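Local atomic coordinates of 2-polyprenyl-6-methoxyphenol hydroxylase-like FAD-dependent oxidoreductase (Streptomyces sp. NRRL 11266, PDB entry 6UI5), a protein that belongs to the FAD-dependent aromatic-ring hydroxylase-like oxidoreductases and binds flavin-adenine dinucleotide in a Rossmann-type domain. Residues L307-A312 / H316-A321. Numbering follows the deposited sequence.
Sequences LGWKIA and HGWAPA
H316 N donates to A312 O at 2.8 Å with an N-H...O angle of 160°, a hydrogen bond of the last turn of helix 295-316. The imidazole lies obliquely to the same carbonyl oxygen: CG is anti to the carbonyl carbon (chi1 -62°), which sets the ring beside the backbone N and brings H316 CD2 within 3.1 Å of A312 O. H316 NE2 bonds to R24 O, and A312 packs on R24. This end of the contact is close, with A312 buried, yet its H316 side is exposed to solvent. G317, at positive phi, ends the helix in a Schellman motif, and the chain then turns back beside its last turns toward helix 325-346, within the FAD-binding domain. Along this returning loop the fit is looser. The side chains of buried W309 and partly exposed W318 run at about a right angle to each other, and W318 CH2 meets the rim of the W309 indole at CZ3, 4.1 Å away, near its plane. A319 CB points at the helix but stops 4.5 Å from K310 O. W318 also makes a cation-pi contact with R450. Packing inside 307-312 is tighter: K310 CG backs one face of the W309 ring, 3.6 Å above its centre. K310 NZ hydrogen-bonds to N306 OD1 and S326 OG and forms a salt bridge with E330 OE2.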
loop_
_atom_site.group_PDB
_atom_site.type_symbol
_atom_site.label_atom_id
_atom_site.label_comp_id
_atom_site.label_asym_id
_atom_site.label_seq_id
_atom_site.Cartn_x
_atom_site.Cartn_y
_atom_site.Cartn_z
ATOM N N LEU A 307 12.998 -24.730 -12.484
ATOM C CA LEU A 307 14.385 -25.152 -12.689
ATOM C C LEU A 307 14.498 -26.541 -13.306
ATOM O O LEU A 307 15.411 -26.786 -14.108
ATOM C CB LEU A 307 15.155 -25.106 -11.377
ATOM C CG LEU A 307 16.560 -25.670 -11.468
ATOM C CD1 LEU A 307 17.351 -24.813 -12.412
ATOM C CD2 LEU A 307 17.219 -25.726 -10.089
ATOM N N GLY A 308 13.609 -27.465 -12.954
ATOM C CA GLY A 308 13.586 -28.720 -13.676
ATOM C C GLY A 308 12.937 -28.514 -15.032
ATOM O O GLY A 308 11.758 -28.116 -15.121
ATOM N N TRP A 309 13.739 -28.765 -16.074
ATOM C CA TRP A 309 13.479 -28.618 -17.515
ATOM C C TRP A 309 14.613 -27.751 -18.050
ATOM O O TRP A 309 15.311 -28.156 -18.988
ATOM C CB TRP A 309 12.070 -28.095 -17.885
ATOM C CG TRP A 309 11.807 -26.553 -18.008
ATOM C CD1 TRP A 309 11.144 -25.764 -17.114
ATOM C CD2 TRP A 309 12.162 -25.689 -19.105
ATOM N NE1 TRP A 309 11.095 -24.453 -17.557
ATOM C CE2 TRP A 309 11.707 -24.384 -18.781
ATOM C CE3 TRP A 309 12.818 -25.890 -20.327
ATOM C CZ2 TRP A 309 11.896 -23.282 -19.635
ATOM C CZ3 TRP A 309 13.000 -24.791 -21.185
ATOM C CH2 TRP A 309 12.536 -23.508 -20.828
ATOM N N LYS A 310 14.912 -26.633 -17.386
ATOM C CA LYS A 310 16.116 -25.900 -17.767
ATOM C C LYS A 310 17.368 -26.741 -17.549
ATOM O O LYS A 310 18.178 -26.901 -18.473
ATOM C CB LYS A 310 16.190 -24.587 -17.016
ATOM C CG LYS A 310 14.880 -23.862 -17.117
ATOM C CD LYS A 310 15.032 -22.404 -16.869
ATOM C CE LYS A 310 13.669 -21.824 -16.722
ATOM N NZ LYS A 310 13.735 -20.450 -16.183
ATOM N N ILE A 311 17.539 -27.315 -16.347
ATOM C CA ILE A 311 18.649 -28.242 -16.144
ATOM C C ILE A 311 18.555 -29.396 -17.131
ATOM O O ILE A 311 19.556 -29.794 -17.749
ATOM C CB ILE A 311 18.695 -28.773 -14.694
ATOM C CG1 ILE A 311 19.447 -27.838 -13.772
ATOM C CG2 ILE A 311 19.440 -30.097 -14.678
ATOM C CD1 ILE A 311 19.467 -28.321 -12.366
ATOM N N ALA A 312 17.353 -29.965 -17.295
ATOM C CA ALA A 312 17.236 -31.101 -18.213
ATOM C C ALA A 312 17.652 -30.706 -19.624
ATOM O O ALA A 312 18.376 -31.451 -20.301
ATOM C CB ALA A 312 15.816 -31.661 -18.214
ATOM N N HIS A 316 20.561 -32.284 -21.844
ATOM C CA HIS A 316 20.360 -32.831 -23.177
ATOM C C HIS A 316 21.074 -32.022 -24.251
ATOM O O HIS A 316 21.099 -32.451 -25.403
ATOM C CB HIS A 316 18.863 -32.953 -23.471
ATOM C CG HIS A 316 18.146 -33.888 -22.542
ATOM N ND1 HIS A 316 18.622 -35.146 -22.235
ATOM C CD2 HIS A 316 17.000 -33.739 -21.835
ATOM C CE1 HIS A 316 17.796 -35.734 -21.389
ATOM N NE2 HIS A 316 16.805 -34.903 -21.127
ATOM N N GLY A 317 21.679 -30.887 -23.905
ATOM C CA GLY A 317 22.530 -30.175 -24.831
ATOM C C GLY A 317 21.827 -29.205 -25.758
ATOM O O GLY A 317 22.489 -28.584 -26.604
ATOM N N TRP A 318 20.517 -29.036 -25.629
ATOM C CA TRP A 318 19.811 -28.118 -26.499
ATOM C C TRP A 318 19.430 -26.818 -25.819
ATOM O O TRP A 318 18.893 -25.928 -26.483
ATOM C CB TRP A 318 18.563 -28.790 -27.085
ATOM C CG TRP A 318 17.490 -29.250 -26.145
ATOM C CD1 TRP A 318 17.199 -30.549 -25.805
ATOM C CD2 TRP A 318 16.512 -28.437 -25.480
ATOM N NE1 TRP A 318 16.120 -30.587 -24.949
ATOM C CE2 TRP A 318 15.681 -29.304 -24.735
ATOM C CE3 TRP A 318 16.277 -27.065 -25.417
ATOM C CZ2 TRP A 318 14.618 -28.838 -23.963
ATOM C CZ3 TRP A 318 15.230 -26.601 -24.623
ATOM C CH2 TRP A 318 14.413 -27.486 -23.913
ATOM N N ALA A 319 19.693 -26.687 -24.530
ATOM C CA ALA A 319 19.435 -25.437 -23.838
ATOM C C ALA A 319 20.162 -24.296 -24.546
ATOM O O ALA A 319 21.331 -24.458 -24.919
ATOM C CB ALA A 319 19.906 -25.530 -22.385
ATOM N N PRO A 320 19.509 -23.158 -24.779
ATOM C CA PRO A 320 20.254 -21.946 -25.152
ATOM C C PRO A 320 21.248 -21.561 -24.066
ATOM O O PRO A 320 21.157 -21.995 -22.917
ATOM C CB PRO A 320 19.163 -20.870 -25.306
ATOM C CG PRO A 320 17.901 -21.626 -25.545
ATOM C CD PRO A 320 18.052 -22.953 -24.800
ATOM N N ALA A 321 22.190 -20.696 -24.437
ATOM C CA ALA A 321 23.295 -20.371 -23.540
ATOM C C ALA A 321 22.810 -19.724 -22.243
ATOM O O ALA A 321 23.361 -19.991 -21.168
ATOM C CB ALA A 321 24.295 -19.461 -24.256
#